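Local coordinates for protein endopolygalacturonase (Chondrostereum purpureum, PDB 1K5C) that probably hydrolyses internal alpha-1,4 linkages between galacturonate units of pectin, as a glycoside hydrolase of family 28, at residues P59-D64 / P99-K104; T66-V71 / G107-F112; P118-S123 / G154-A159. One frame throughout, in Å; residues are numbered along the deposited sequence.

Overall arrangement
From the N terminus, P59-D64 runs along one sheet, the chain turns a corner at T66 and G67, and I68-V71 continues on another. One coil later P99-K104 lies beside P59-D64, closing contact 1 over a span of 34 residues, and G107-F112 then lies beside T66-V71, closing contact 2. The segments of these two contacts alternate, so they cross, and I63 and I103 of contact 1 pack on Y109 of contact 2 inside the coil. Contact 3 follows in series: P118-S123 pairs with G154-A159 after 30 residues. Its strand 122-127 borders strand 101-104, so contacts 1 and 3 extend one parallel sheet of the beta-helix.

Contact 1 of 3, residues P59-D64 / P99-K104; sequences PLFTID and PFLKIK
The side chain of K104 lies across that of D64. Its CB sits 3.5 Å from D64 OD1; CG, anti to the carbonyl carbon (chi1 -57°), carries the chain on to CD, which is 4.0 Å from D64 OD2. After a bend at chi3, CE rests 3.9 Å from T62 CG2, and NZ stops 4.4 Å from D64 OD2, too far for a salt bridge. A water joins the two charges instead, giving a hydrogen bond to D64 OD2 and accepting one from K104 NZ. An alanine in place of D64 would probably leave the water without its acceptor, K104 NZ without its water-bridged counter-charge, and a gap beside K104 CB. D64 OD1 is hydrogen-bonded to a glycerol, probably from the crystallisation liquor.

Both strands belong to one parallel sheet of the right-handed beta-helix of family 28, stacked in register from one coil to the next. K102 N donates to F61 O, I63 N to K102 O and K104 N to I63 O. At the start of the pairing F100 O is shared, taking L60 N at 2.9 Å and F61 N at 3.1 Å. P99 O is buried without a conventional donor and meets the C-H of P59 CA.

On the face opposite T62, D64, K102 and K104 the residues are apolar, as suits the inside of the coil. F61 CD2 touches L101 CG at 3.7 Å, while I63 and I103 lie side by side, pointing the same way, with CG2 of I63 4.0 Å from CG1 of I103. Back on the face of T62 and D64, K102, whose CB packs on the P59 ring, reaches outside the contact to hydrogen-bond S123 OG and G125 O.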
loop_
_atom_site.group_PDB
_atom_site.type_symbol
_atom_site.label_atom_id
_atom_site.label_comp_id
_atom_site.label_asym_id
_atom_site.label_seq_id
_atom_site.Cartn_x
_atom_site.Cartn_y
_atom_site.Cartn_z
ATOM N N PRO A 59 12.004 -10.601 2.253
ATOM C CA PRO A 59 10.710 -11.265 2.177
ATOM C C PRO A 59 10.804 -12.751 2.496
ATOM O O PRO A 59 11.784 -13.434 2.214
ATOM C CB PRO A 59 10.334 -11.123 0.673
ATOM C CG PRO A 59 11.635 -10.907 -0.019
ATOM C CD PRO A 59 12.546 -10.201 0.942
ATOM N N LEU A 60 9.701 -13.272 3.126
ATOM C CA LEU A 60 9.654 -14.700 3.427
ATOM C C LEU A 60 9.061 -15.504 2.258
ATOM O O LEU A 60 9.311 -16.723 2.187
ATOM C CB LEU A 60 8.838 -14.959 4.698
ATOM C CG LEU A 60 9.358 -14.265 5.962
ATOM C CD1 LEU A 60 8.486 -14.675 7.160
ATOM C CD2 LEU A 60 10.848 -14.582 6.209
ATOM N N PHE A 61 8.349 -14.821 1.358
ATOM C CA PHE A 61 7.794 -15.418 0.143
ATOM C C PHE A 61 8.111 -14.474 -0.993
ATOM O O PHE A 61 7.781 -13.289 -0.870
ATOM C CB PHE A 61 6.270 -15.582 0.280
ATOM C CG PHE A 61 5.591 -16.051 -1.012
ATOM C CD1 PHE A 61 5.610 -17.367 -1.360
ATOM C CD2 PHE A 61 4.963 -15.131 -1.863
ATOM C CE1 PHE A 61 4.977 -17.792 -2.535
ATOM C CE2 PHE A 61 4.315 -15.575 -2.996
ATOM C CZ PHE A 61 4.336 -16.916 -3.343
ATOM N N THR A 62 8.704 -14.977 -2.062
ATOM C CA THR A 62 8.961 -14.185 -3.266
ATOM C C THR A 62 8.456 -14.965 -4.483
ATOM O O THR A 62 8.836 -16.132 -4.640
ATOM C CB THR A 62 10.450 -13.910 -3.457
ATOM O OG1 THR A 62 10.973 -13.219 -2.307
ATOM C CG2 THR A 62 10.709 -12.997 -4.658
ATOM N N ILE A 63 7.690 -14.299 -5.330
ATOM C CA ILE A 63 7.320 -14.884 -6.620
ATOM C C ILE A 63 7.680 -13.855 -7.678
ATOM O O ILE A 63 7.423 -12.652 -7.547
ATOM C CB ILE A 63 5.839 -15.317 -6.643
ATOM C CG1 ILE A 63 5.518 -16.030 -7.985
ATOM C CG2 ILE A 63 4.861 -14.186 -6.347
ATOM C CD1 ILE A 63 4.239 -16.811 -7.940
ATOM N N ASP A 64 8.369 -14.358 -8.722
ATOM C CA ASP A 64 8.885 -13.489 -9.797
ATOM C C ASP A 64 8.685 -14.216 -11.094
ATOM O O ASP A 64 9.230 -15.319 -11.265
ATOM C CB ASP A 64 10.354 -13.200 -9.532
ATOM C CG ASP A 64 10.989 -12.222 -10.482
ATOM O OD1 ASP A 64 10.296 -11.673 -11.335
ATOM O OD2 ASP A 64 12.220 -12.018 -10.333
ATOM N N PRO A 99 9.466 -7.084 3.845
ATOM C CA PRO A 99 8.016 -7.357 3.707
ATOM C C PRO A 99 7.778 -8.846 3.914
ATOM O O PRO A 99 8.714 -9.667 3.892
ATOM C CB PRO A 99 7.730 -6.905 2.257
ATOM C CG PRO A 99 9.011 -7.232 1.539
ATOM C CD PRO A 99 10.102 -6.873 2.537
ATOM N N PHE A 100 6.496 -9.220 4.057
ATOM C CA PHE A 100 6.167 -10.643 4.181
ATOM C C PHE A 100 6.258 -11.309 2.812
ATOM O O PHE A 100 7.004 -12.282 2.628
ATOM C CB PHE A 100 4.811 -10.737 4.885
ATOM C CG PHE A 100 4.289 -12.140 5.124
ATOM C CD1 PHE A 100 5.120 -13.262 5.157
ATOM C CD2 PHE A 100 2.929 -12.316 5.338
ATOM C CE1 PHE A 100 4.563 -14.520 5.385
ATOM C CE2 PHE A 100 2.370 -13.551 5.561
ATOM C CZ PHE A 100 3.195 -14.684 5.578
ATOM N N LEU A 101 5.442 -10.791 1.863
ATOM C CA LEU A 101 5.444 -11.263 0.488
ATOM C C LEU A 101 6.083 -10.219 -0.423
ATOM O O LEU A 101 5.903 -9.021 -0.225
ATOM C CB LEU A 101 4.011 -11.472 -0.034
ATOM C CG LEU A 101 3.275 -12.722 0.387
ATOM C CD1 LEU A 101 3.051 -12.854 1.813
ATOM C CD2 LEU A 101 1.964 -12.822 -0.393
ATOM N N LYS A 102 6.750 -10.727 -1.469
ATOM C CA LYS A 102 7.284 -9.888 -2.557
ATOM C C LYS A 102 6.804 -10.471 -3.871
ATOM O O LYS A 102 6.984 -11.661 -4.128
ATOM C CB LYS A 102 8.824 -9.893 -2.515
ATOM C CG LYS A 102 9.515 -9.245 -3.701
ATOM C CD LYS A 102 9.154 -7.793 -3.780
ATOM C CE LYS A 102 10.334 -6.891 -3.886
ATOM N NZ LYS A 102 9.921 -5.462 -4.009
ATOM N N ILE A 103 6.184 -9.615 -4.700
ATOM C CA ILE A 103 5.649 -9.995 -6.019
ATOM C C ILE A 103 6.341 -9.131 -7.065
ATOM O O ILE A 103 6.285 -7.886 -6.985
ATOM C CB ILE A 103 4.136 -9.840 -6.091
ATOM C CG1 ILE A 103 3.433 -10.666 -5.017
ATOM C CG2 ILE A 103 3.629 -10.185 -7.506
ATOM C CD1 ILE A 103 1.947 -10.425 -4.893
ATOM N N LYS A 104 7.021 -9.781 -8.032
ATOM C CA LYS A 104 7.783 -9.121 -9.055
ATOM C C LYS A 104 7.356 -9.636 -10.434
ATOM O O LYS A 104 6.910 -10.795 -10.560
ATOM C CB LYS A 104 9.304 -9.429 -8.894
ATOM C CG LYS A 104 9.893 -9.062 -7.587
ATOM C CD LYS A 104 11.396 -9.237 -7.639
ATOM C CE LYS A 104 12.004 -9.791 -6.420
ATOM N NZ LYS A 104 13.474 -9.804 -6.742
HETATM O O HOH W 1 13.548 -12.274 -7.927
#

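Contact 2 of 3, residues T66-V71 / G107-F112; sequences TGINFV and GTYKKF
G107 meets I68 where the chain rounds a corner of the right-handed parallel beta-helix; beyond it the strands of successive coils run alongside each other. Its CA is 3.1 Å from I68 O, and a side chain at this position would collide with that oxygen; the backbone conformation here would also jam a CB against the preceding carbonyl oxygen.

T108 ties the strands through its backbone, N donating to I68 O and O accepting from F70 N. Its short polar side chain lies on the face shared with N69, V71 and K110, where partial exposure suits such groups.

Y109 turns to the other face, into the coil. F70 CB comes 3.3 Å from Y109 CD2, a close fit, yet the rings are slid apart: their planes are only 16° from parallel but they barely overlap. At the far end of the phenol, Y109 OH sits 3.7 Å from I68 CG2. I63, from the preceding strand, packs against both F70 and Y109.

K110 N donates to F70 O. Its side chain bends at chi3, and NZ donates to N69 OD1 in the plane of the amide carbonyl, though K110 is modelled in two conformers and the bond, described for one of them, is doubtful. N69 ND2 is held separately by T42 OG1.

F112 completes an aromatic cluster with F70 and Y109. Its ring is also edge-to-face with F77, and it meets F70 obliquely, planes 70° apart, F112 CD2 lying 3.5 Å from F70 CE1.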
loop_
_atom_site.group_PDB
_atom_site.type_symbol
_atom_site.label_atom_id
_atom_site.label_comp_id
_atom_site.label_asym_id
_atom_site.label_seq_id
_atom_site.Cartn_x
_atom_site.Cartn_y
_atom_site.Cartn_z
ATOM N N THR A 66 6.854 -13.723 -15.490
ATOM C CA THR A 66 6.298 -12.915 -16.559
ATOM C C THR A 66 4.941 -13.511 -16.949
ATOM O O THR A 66 4.836 -14.692 -17.257
ATOM C CB THR A 66 7.225 -12.873 -17.777
ATOM O OG1 THR A 66 8.472 -12.294 -17.365
ATOM C CG2 THR A 66 6.626 -12.058 -18.921
ATOM N N GLY A 67 3.886 -12.698 -16.897
ATOM C CA GLY A 67 2.549 -13.156 -17.318
ATOM C C GLY A 67 2.001 -14.244 -16.447
ATOM O O GLY A 67 1.249 -15.118 -16.910
ATOM N N ILE A 68 2.352 -14.239 -15.138
ATOM C CA ILE A 68 1.874 -15.288 -14.235
ATOM C C ILE A 68 0.381 -15.113 -13.968
ATOM O O ILE A 68 -0.101 -13.994 -13.795
ATOM C CB ILE A 68 2.695 -15.218 -12.926
ATOM C CG1 ILE A 68 4.221 -15.326 -13.193
ATOM C CG2 ILE A 68 2.198 -16.241 -11.888
ATOM C CD1 ILE A 68 4.564 -16.530 -14.091
ATOM N N ASN A 69 -0.309 -16.252 -13.885
ATOM C CA ASN A 69 -1.735 -16.265 -13.508
ATOM C C ASN A 69 -1.798 -16.978 -12.151
ATOM O O ASN A 69 -1.705 -18.196 -12.090
ATOM C CB ASN A 69 -2.501 -17.026 -14.586
ATOM C CG ASN A 69 -3.947 -17.176 -14.285
ATOM O OD1 ASN A 69 -4.542 -16.309 -13.643
ATOM N ND2 ASN A 69 -4.574 -18.251 -14.714
ATOM N N PHE A 70 -1.912 -16.200 -11.059
ATOM C CA PHE A 70 -1.921 -16.760 -9.721
ATOM C C PHE A 70 -3.328 -16.825 -9.208
ATOM O O PHE A 70 -3.999 -15.783 -9.075
ATOM C CB PHE A 70 -0.993 -15.944 -8.789
ATOM C CG PHE A 70 -0.768 -16.589 -7.447
ATOM C CD1 PHE A 70 -1.717 -16.526 -6.431
ATOM C CD2 PHE A 70 0.452 -17.254 -7.203
ATOM C CE1 PHE A 70 -1.499 -17.099 -5.214
ATOM C CE2 PHE A 70 0.678 -17.852 -5.979
ATOM C CZ PHE A 70 -0.314 -17.802 -4.998
ATOM N N VAL A 71 -3.804 -18.047 -8.938
ATOM C CA VAL A 71 -5.180 -18.326 -8.580
ATOM C C VAL A 71 -5.170 -18.755 -7.126
ATOM O O VAL A 71 -4.779 -19.886 -6.791
ATOM C CB VAL A 71 -5.758 -19.430 -9.516
ATOM C CG1 VAL A 71 -7.189 -19.805 -9.062
ATOM C CG2 VAL A 71 -5.677 -18.991 -10.970
ATOM N N GLY A 107 1.663 -10.100 -14.594
ATOM C CA GLY A 107 0.584 -11.063 -14.575
ATOM C C GLY A 107 -0.588 -10.587 -13.746
ATOM O O GLY A 107 -0.797 -9.377 -13.576
ATOM N N THR A 108 -1.344 -11.547 -13.231
ATOM C CA THR A 108 -2.582 -11.310 -12.492
ATOM C C THR A 108 -2.607 -12.227 -11.287
ATOM O O THR A 108 -2.462 -13.444 -11.452
ATOM C CB THR A 108 -3.828 -11.566 -13.370
ATOM O OG1 THR A 108 -3.744 -10.725 -14.519
ATOM C CG2 THR A 108 -5.118 -11.240 -12.674
ATOM N N TYR A 109 -2.768 -11.648 -10.106
ATOM C CA TYR A 109 -2.772 -12.341 -8.824
ATOM C C TYR A 109 -4.133 -12.140 -8.197
ATOM O O TYR A 109 -4.543 -10.991 -7.969
ATOM C CB TYR A 109 -1.671 -11.767 -7.885
ATOM C CG TYR A 109 -0.283 -12.187 -8.353
ATOM C CD1 TYR A 109 0.314 -11.688 -9.483
ATOM C CD2 TYR A 109 0.371 -13.214 -7.648
ATOM C CE1 TYR A 109 1.572 -12.145 -9.914
ATOM C CE2 TYR A 109 1.606 -13.679 -8.082
ATOM C CZ TYR A 109 2.212 -13.143 -9.202
ATOM O OH TYR A 109 3.425 -13.637 -9.594
ATOM N N LYS A 110 -4.829 -13.257 -7.889
ATOM C CA LYS A 110 -6.221 -13.129 -7.425
ATOM C C LYS A 110 -6.508 -13.945 -6.188
ATOM O O LYS A 110 -6.047 -15.070 -6.016
ATOM C CB LYS A 110 -7.155 -13.681 -8.567
ATOM C CG LYS A 110 -6.989 -12.987 -9.904
ATOM C CD LYS A 110 -7.424 -13.785 -11.120
ATOM C CE LYS A 110 -6.343 -14.905 -11.474
ATOM N NZ LYS A 110 -6.877 -15.515 -12.753
ATOM N N LYS A 111 -7.386 -13.376 -5.341
ATOM C CA LYS A 111 -8.183 -14.159 -4.378
ATOM C C LYS A 111 -7.348 -14.996 -3.450
ATOM O O LYS A 111 -7.475 -16.211 -3.306
ATOM C CB LYS A 111 -9.210 -15.020 -5.134
ATOM C CG LYS A 111 -10.321 -14.180 -5.779
ATOM C CD LYS A 111 -11.275 -13.633 -4.710
ATOM C CE LYS A 111 -12.510 -12.991 -5.249
ATOM N NZ LYS A 111 -13.378 -12.746 -4.034
ATOM N N PHE A 112 -6.415 -14.309 -2.734
ATOM C CA PHE A 112 -5.791 -14.937 -1.562
ATOM C C PHE A 112 -5.741 -13.902 -0.449
ATOM O O PHE A 112 -5.996 -12.705 -0.651
ATOM C CB PHE A 112 -4.410 -15.529 -1.876
ATOM C CG PHE A 112 -3.394 -14.522 -2.358
ATOM C CD1 PHE A 112 -2.634 -13.793 -1.460
ATOM C CD2 PHE A 112 -3.207 -14.361 -3.745
ATOM C CE1 PHE A 112 -1.647 -12.918 -1.926
ATOM C CE2 PHE A 112 -2.249 -13.494 -4.207
ATOM C CZ PHE A 112 -1.481 -12.754 -3.305
#

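Contact 3 of 3, residues P118-S123 / G154-A159; sequences PAQAIS and GFDVSA
I122 O accepts a hydrogen bond from D156 N at 2.9 Å, nearly straight (167°), and the C-H of F155 CA adds a weaker contact, the CA 3.3 Å from the same oxygen. At the other end of the same residue, I122 N donates to G154 O at 3.0 Å in a more bent bond, the donor tilted 33° from the carbonyl plane. G154 O is also close to A121 CB, 3.5 Å away, the small methyl group packing beside the carbonyl oxygen.

The side chains part to two faces. I122 and F155 go together to the apolar one, lying side by side and pointing the same way, with I122 CD1 3.7 Å from F155 CE1. In both residues the first torsion sets the gamma carbon (CG1 of I122, CG of F155) anti to the carbonyl carbon, near -57°, which turns both chains alike. On the other face D156 bends back across the contact until OD2 lies 3.3 Å from Q120 CG, a contact with the aliphatic stem of Q120 rather than its amide. That amide is bound by T90 OG1 through NE2. D156 OD1 lies close to D153 OD2, a group of like charge.

Q120 lies near the substrate cleft, its side chain about 4 Å from that of N151, which binds galacturonate in another structure of this protein. Within the right-handed beta-helix, strand 122-127 has strand 101-104 on its one side and strand 155-158 on the other, which is followed by strand 176-179; on the inner, apolar face I122 packs on I136 and V138 of strand 130-139, and F155 on I164, C167 and V169 of strand 162-170.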
loop_
_atom_site.group_PDB
_atom_site.type_symbol
_atom_site.label_atom_id
_atom_site.label_comp_id
_atom_site.label_asym_id
_atom_site.label_seq_id
_atom_site.Cartn_x
_atom_site.Cartn_y
_atom_site.Cartn_z
ATOM N N PRO A 118 4.077 -9.961 9.928
ATOM C CA PRO A 118 4.866 -9.382 11.035
ATOM C C PRO A 118 4.895 -7.867 10.980
ATOM O O PRO A 118 4.821 -7.230 12.053
ATOM C CB PRO A 118 6.252 -10.025 10.874
ATOM C CG PRO A 118 5.921 -11.400 10.253
ATOM C CD PRO A 118 4.800 -11.056 9.241
ATOM N N ALA A 119 5.043 -7.305 9.798
ATOM C CA ALA A 119 5.022 -5.831 9.594
ATOM C C ALA A 119 4.477 -5.634 8.175
ATOM O O ALA A 119 3.348 -6.056 7.890
ATOM C CB ALA A 119 6.370 -5.203 9.911
ATOM N N GLN A 120 5.243 -5.021 7.278
ATOM C CA GLN A 120 4.680 -4.681 5.977
ATOM C C GLN A 120 4.299 -5.974 5.240
ATOM O O GLN A 120 5.052 -6.954 5.209
ATOM C CB GLN A 120 5.704 -3.897 5.116
ATOM C CG GLN A 120 6.029 -2.503 5.680
ATOM C CD GLN A 120 7.156 -2.500 6.720
ATOM O OE1 GLN A 120 7.523 -3.521 7.296
ATOM N NE2 GLN A 120 7.670 -1.307 7.054
ATOM N N ALA A 121 3.081 -5.968 4.639
ATOM C CA ALA A 121 2.516 -7.222 4.124
ATOM C C ALA A 121 2.994 -7.569 2.727
ATOM O O ALA A 121 3.692 -8.578 2.557
ATOM C CB ALA A 121 0.989 -7.156 4.219
ATOM N N ILE A 122 2.596 -6.796 1.718
ATOM C CA ILE A 122 2.896 -7.162 0.311
ATOM C C ILE A 122 3.699 -6.034 -0.355
ATOM O O ILE A 122 3.241 -4.909 -0.469
ATOM C CB ILE A 122 1.604 -7.427 -0.482
ATOM C CG1 ILE A 122 0.765 -8.495 0.198
ATOM C CG2 ILE A 122 1.936 -7.777 -1.931
ATOM C CD1 ILE A 122 -0.594 -8.745 -0.457
ATOM N N SER A 123 4.921 -6.394 -0.770
ATOM C CA SER A 123 5.771 -5.496 -1.545
ATOM C C SER A 123 5.645 -5.834 -3.025
ATOM O O SER A 123 5.754 -7.009 -3.407
ATOM C CB SER A 123 7.223 -5.675 -1.062
ATOM O OG SER A 123 8.100 -4.953 -1.898
ATOM N N GLY A 154 -0.477 -2.488 3.880
ATOM C CA GLY A 154 -1.098 -3.515 3.035
ATOM C C GLY A 154 -0.263 -3.821 1.779
ATOM O O GLY A 154 0.183 -4.967 1.579
ATOM N N PHE A 155 -0.088 -2.773 0.985
ATOM C CA PHE A 155 0.663 -2.869 -0.273
ATOM C C PHE A 155 1.675 -1.726 -0.311
ATOM O O PHE A 155 1.281 -0.561 -0.186
ATOM C CB PHE A 155 -0.269 -2.692 -1.501
ATOM C CG PHE A 155 -1.395 -3.699 -1.538
ATOM C CD1 PHE A 155 -1.220 -4.956 -2.153
ATOM C CD2 PHE A 155 -2.638 -3.410 -0.956
ATOM C CE1 PHE A 155 -2.268 -5.865 -2.164
ATOM C CE2 PHE A 155 -3.666 -4.319 -0.981
ATOM C CZ PHE A 155 -3.501 -5.565 -1.551
ATOM N N ASP A 156 2.950 -2.069 -0.497
ATOM C CA ASP A 156 4.022 -1.083 -0.747
ATOM C C ASP A 156 4.447 -1.239 -2.191
ATOM O O ASP A 156 4.885 -2.321 -2.590
ATOM C CB ASP A 156 5.204 -1.332 0.194
ATOM C CG ASP A 156 4.889 -1.064 1.651
ATOM O OD1 ASP A 156 4.222 0.029 1.872
ATOM O OD2 ASP A 156 5.259 -1.794 2.550
ATOM N N VAL A 157 4.274 -0.175 -2.981
ATOM C CA VAL A 157 4.493 -0.259 -4.420
ATOM C C VAL A 157 5.647 0.608 -4.855
ATOM O O VAL A 157 5.623 1.825 -4.674
ATOM C CB VAL A 157 3.203 0.153 -5.187
ATOM C CG1 VAL A 157 3.423 0.018 -6.695
ATOM C CG2 VAL A 157 2.005 -0.691 -4.720
ATOM N N SER A 158 6.642 -0.033 -5.482
ATOM C CA SER A 158 7.761 0.636 -6.199
ATOM C C SER A 158 7.842 -0.049 -7.560
ATOM O O SER A 158 8.554 -1.052 -7.703
ATOM C CB SER A 158 9.058 0.588 -5.424
ATOM O OG SER A 158 8.991 1.392 -4.238
ATOM N N ALA A 159 7.068 0.448 -8.502
ATOM C CA ALA A 159 6.856 -0.326 -9.744
ATOM C C ALA A 159 6.071 0.544 -10.708
ATOM O O ALA A 159 5.310 1.421 -10.331
ATOM C CB ALA A 159 5.992 -1.561 -9.421
#